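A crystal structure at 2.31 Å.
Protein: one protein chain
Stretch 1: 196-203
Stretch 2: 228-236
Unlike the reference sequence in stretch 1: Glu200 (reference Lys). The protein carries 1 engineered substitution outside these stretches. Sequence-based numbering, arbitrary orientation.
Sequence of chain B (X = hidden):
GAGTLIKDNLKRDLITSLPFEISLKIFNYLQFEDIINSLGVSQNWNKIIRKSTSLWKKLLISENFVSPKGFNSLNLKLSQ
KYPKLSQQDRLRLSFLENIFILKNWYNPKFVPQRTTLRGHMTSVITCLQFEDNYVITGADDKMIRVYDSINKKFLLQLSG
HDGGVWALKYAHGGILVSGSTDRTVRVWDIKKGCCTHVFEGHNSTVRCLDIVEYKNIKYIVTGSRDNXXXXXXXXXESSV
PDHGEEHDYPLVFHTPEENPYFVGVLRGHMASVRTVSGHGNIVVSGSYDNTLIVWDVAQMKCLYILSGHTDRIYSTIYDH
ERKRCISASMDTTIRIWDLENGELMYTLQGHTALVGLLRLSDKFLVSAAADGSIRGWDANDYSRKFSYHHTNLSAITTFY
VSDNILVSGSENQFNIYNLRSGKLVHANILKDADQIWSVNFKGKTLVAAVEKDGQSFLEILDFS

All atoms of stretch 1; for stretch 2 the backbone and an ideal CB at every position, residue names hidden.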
# COMPACT_ATOMS: atom_id res chain seq x y z
N THR B 196 7.20 10.12 -31.11
CA THR B 196 7.84 9.10 -31.93
C THR B 196 6.85 8.39 -32.86
O THR B 196 7.23 7.94 -33.94
CB THR B 196 8.60 8.06 -31.08
OG1 THR B 196 7.71 7.50 -30.10
CG2 THR B 196 9.78 8.70 -30.38
N HIS B 197 5.60 8.28 -32.43
CA HIS B 197 4.58 7.60 -33.22
C HIS B 197 3.23 8.30 -33.14
O HIS B 197 2.81 8.74 -32.06
CB HIS B 197 4.42 6.15 -32.76
CG HIS B 197 5.69 5.35 -32.81
ND1 HIS B 197 6.70 5.49 -31.88
CD2 HIS B 197 6.10 4.39 -33.67
CE1 HIS B 197 7.68 4.66 -32.17
NE2 HIS B 197 7.35 3.98 -33.25
N VAL B 198 2.55 8.40 -34.27
CA VAL B 198 1.16 8.86 -34.30
C VAL B 198 0.28 7.78 -34.90
O VAL B 198 0.37 7.49 -36.10
CB VAL B 198 1.00 10.16 -35.12
CG1 VAL B 198 -0.45 10.60 -35.12
CG2 VAL B 198 1.90 11.25 -34.57
N PHE B 199 -0.57 7.18 -34.08
CA PHE B 199 -1.46 6.11 -34.53
C PHE B 199 -2.87 6.64 -34.82
O PHE B 199 -3.57 7.09 -33.92
CB PHE B 199 -1.55 4.99 -33.50
CG PHE B 199 -0.25 4.28 -33.24
CD1 PHE B 199 0.79 4.35 -34.16
CD2 PHE B 199 -0.07 3.55 -32.08
CE1 PHE B 199 1.99 3.70 -33.92
CE2 PHE B 199 1.13 2.90 -31.83
CZ PHE B 199 2.16 2.98 -32.75
N GLU B 200 -3.27 6.57 -36.09
CA GLU B 200 -4.63 6.95 -36.46
C GLU B 200 -5.47 5.70 -36.62
O GLU B 200 -4.94 4.60 -36.78
CB GLU B 200 -4.62 7.79 -37.74
CG GLU B 200 -3.82 9.08 -37.63
CD GLU B 200 -3.94 9.98 -38.85
OE1 GLU B 200 -4.85 9.74 -39.68
OE2 GLU B 200 -3.13 10.92 -38.98
N GLY B 201 -6.79 5.85 -36.58
CA GLY B 201 -7.68 4.72 -36.69
C GLY B 201 -9.03 4.99 -36.05
O GLY B 201 -10.07 4.66 -36.63
N HIS B 202 -9.01 5.58 -34.86
CA HIS B 202 -10.24 5.97 -34.18
C HIS B 202 -11.01 6.99 -35.03
O HIS B 202 -10.41 7.87 -35.65
CB HIS B 202 -9.95 6.55 -32.80
CG HIS B 202 -9.75 5.52 -31.73
ND1 HIS B 202 -10.74 4.63 -31.36
CD2 HIS B 202 -8.68 5.23 -30.96
CE1 HIS B 202 -10.29 3.84 -30.41
NE2 HIS B 202 -9.04 4.19 -30.14
N ASN B 203 -12.33 6.85 -35.05
CA ASN B 203 -13.16 7.74 -35.85
C ASN B 203 -13.77 8.85 -35.01
O ASN B 203 -14.61 9.61 -35.48
CB ASN B 203 -14.25 6.95 -36.57
CG ASN B 203 -13.68 6.00 -37.61
OD1 ASN B 203 -13.94 4.80 -37.58
ND2 ASN B 203 -12.90 6.54 -38.54
N UNK B 228 -15.79 2.20 -29.67
CA UNK B 228 -14.85 1.09 -29.82
C UNK B 228 -13.65 1.21 -28.89
O UNK B 228 -13.44 2.25 -28.25
CB UNK B 228 -14.37 1.01 -31.27
N UNK B 229 -12.87 0.14 -28.83
CA UNK B 229 -11.52 0.19 -28.28
C UNK B 229 -10.54 -0.33 -29.32
O UNK B 229 -10.81 -1.32 -30.01
CB UNK B 229 -11.42 -0.62 -26.99
N UNK B 230 -9.39 0.34 -29.44
CA UNK B 230 -8.34 -0.12 -30.32
C UNK B 230 -7.19 -0.68 -29.50
O UNK B 230 -6.87 -0.14 -28.44
CB UNK B 230 -7.86 1.01 -31.23
N UNK B 231 -6.58 -1.75 -29.98
CA UNK B 231 -5.42 -2.33 -29.30
C UNK B 231 -4.16 -2.16 -30.15
O UNK B 231 -4.17 -2.42 -31.35
CB UNK B 231 -5.66 -3.81 -29.00
N UNK B 232 -3.08 -1.69 -29.52
CA UNK B 232 -1.83 -1.46 -30.23
C UNK B 232 -0.65 -1.98 -29.41
O UNK B 232 -0.67 -1.94 -28.18
CB UNK B 232 -1.65 0.03 -30.54
N UNK B 233 0.38 -2.46 -30.10
CA UNK B 233 1.64 -2.79 -29.44
C UNK B 233 2.41 -1.51 -29.16
O UNK B 233 2.45 -0.61 -30.01
CB UNK B 233 2.47 -3.75 -30.29
N UNK B 234 3.01 -1.41 -27.98
CA UNK B 234 3.87 -0.28 -27.64
C UNK B 234 5.24 -0.49 -28.26
O UNK B 234 5.92 -1.48 -27.96
CB UNK B 234 3.98 -0.11 -26.12
N UNK B 235 5.66 0.43 -29.15
CA UNK B 235 6.94 0.34 -29.85
C UNK B 235 8.14 0.29 -28.90
O UNK B 235 8.15 0.96 -27.87
CB UNK B 235 7.09 1.53 -30.80
N UNK B 236 9.14 -0.51 -29.26
CA UNK B 236 10.35 -0.66 -28.46
C UNK B 236 11.35 0.47 -28.72
O UNK B 236 11.27 1.17 -29.73
CB UNK B 236 11.00 -2.01 -28.75

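The two stretches run in nearly opposite directions, 171° apart, with CA of His202 7.5 Å from CA of 230. No hydrogen bond joins them, and the contact is made by packing, chiefly of side chains.

At position 228 the CA-to-CB bond points toward stretch 1, and the ideal CB lies 5.0 Å from CE1 of His202. A short side chain fits, and a polar one could meet the imidazole edge. The residue is Thr228, whose OG1 sits 3.6 Å from CE1 of His202, near the plane of that ring.

Position 229 points away, and stretch 1 offers it nothing. Many residues would suit; it is Leu229.

Position 230 turns toward stretch 1 again, its ideal CB 3.6 Å from NE2 of His202. Gly201, without a side chain, leaves room beside it, so a flat group lying over the imidazole would fit, aromatic or not. The residue is His230. Its ring meets that of His202 obliquely, planes at 39° and centroids 3.9 Å apart; ND1 of His230 and ND1 of His202 are 3.4 Å apart, but the angle is too poor for a hydrogen bond. The ring also uses the space at the glycine: a CB on Gly201 would come within 3.3 Å of CD2 of His230.

Position 231 is out of reach of stretch 1. Its strand angles are compatible with a beta-branched residue, and it is Val231.

Position 232 points toward Phe199, with its ideal CB 4.2 Å from CD2 of that ring. A large apolar side chain could extend past CB of Phe199 toward Glu200 and Gly201; leucine or methionine could fill part of this space, a broad aromatic more. Trp232 lays a ring face against Phe199, whose CB is 3.5 Å from CZ3 of Trp232. The two six-membered rings are near parallel but slid apart, so the closest approach is from CB of Phe199, which makes a CH-pi contact with the six-membered ring of Trp232. At the indole edge, CH2 of Trp232 lies 3.5 Å from O of Glu200.

Position 233 points sideways with no partner for its side chain, so a long polar one is acceptable; Lys233 leads away.

Position 234 points away and tolerates many types; it is Leu234.

At 235 the ideal CB is only 3.5 Å from CE1 of His197, and phi is -58°. Something compact and apolar is wanted, and this phi admits proline. Pro235 places CG over the His197 ring, 3.6 Å from its centroid, a CH-pi contact; the same CG lies 4.0 Å from CZ of Phe199, at that ring's edge.

Position 236 points away, where a polar residue serves; it is Lys236.

Stretch 2, residues 228-236: TLHVWKLPK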
# COMPACT_ATOMS: atom_id res chain seq x y z
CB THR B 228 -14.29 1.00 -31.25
OG1 THR B 228 -13.22 1.94 -31.41
CG2 THR B 228 -15.38 1.28 -32.29
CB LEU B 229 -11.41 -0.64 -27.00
CG LEU B 229 -12.17 -0.14 -25.78
CD1 LEU B 229 -13.56 -0.78 -25.70
CD2 LEU B 229 -11.37 -0.43 -24.52
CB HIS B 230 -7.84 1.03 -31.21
CG HIS B 230 -8.74 1.34 -32.37
ND1 HIS B 230 -10.11 1.37 -32.26
CD2 HIS B 230 -8.46 1.64 -33.66
CE1 HIS B 230 -10.64 1.67 -33.43
NE2 HIS B 230 -9.66 1.85 -34.30
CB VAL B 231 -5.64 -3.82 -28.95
CG1 VAL B 231 -4.45 -4.38 -28.19
CG2 VAL B 231 -6.92 -3.99 -28.13
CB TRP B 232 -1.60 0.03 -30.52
CG TRP B 232 -2.83 0.87 -30.62
CD1 TRP B 232 -3.66 1.25 -29.61
CD2 TRP B 232 -3.33 1.50 -31.80
NE1 TRP B 232 -4.66 2.05 -30.09
CE2 TRP B 232 -4.48 2.22 -31.44
CE3 TRP B 232 -2.93 1.51 -33.14
CZ2 TRP B 232 -5.24 2.94 -32.36
CZ3 TRP B 232 -3.68 2.22 -34.06
CH2 TRP B 232 -4.82 2.93 -33.67
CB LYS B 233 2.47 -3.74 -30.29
CG LYS B 233 1.88 -5.14 -30.41
CD LYS B 233 2.78 -6.07 -31.21
CE LYS B 233 2.83 -5.65 -32.67
NZ LYS B 233 1.52 -5.82 -33.35
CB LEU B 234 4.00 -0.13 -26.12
CG LEU B 234 4.89 1.01 -25.63
CD1 LEU B 234 4.26 2.37 -25.92
CD2 LEU B 234 5.20 0.86 -24.14
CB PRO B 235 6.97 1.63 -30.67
CG PRO B 235 5.53 1.97 -30.88
CD PRO B 235 4.85 1.57 -29.61
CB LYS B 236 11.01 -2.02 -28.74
CG LYS B 236 10.47 -2.75 -29.97
CD LYS B 236 11.02 -2.18 -31.28
CE LYS B 236 10.40 -2.87 -32.49
NZ LYS B 236 8.92 -2.73 -32.51
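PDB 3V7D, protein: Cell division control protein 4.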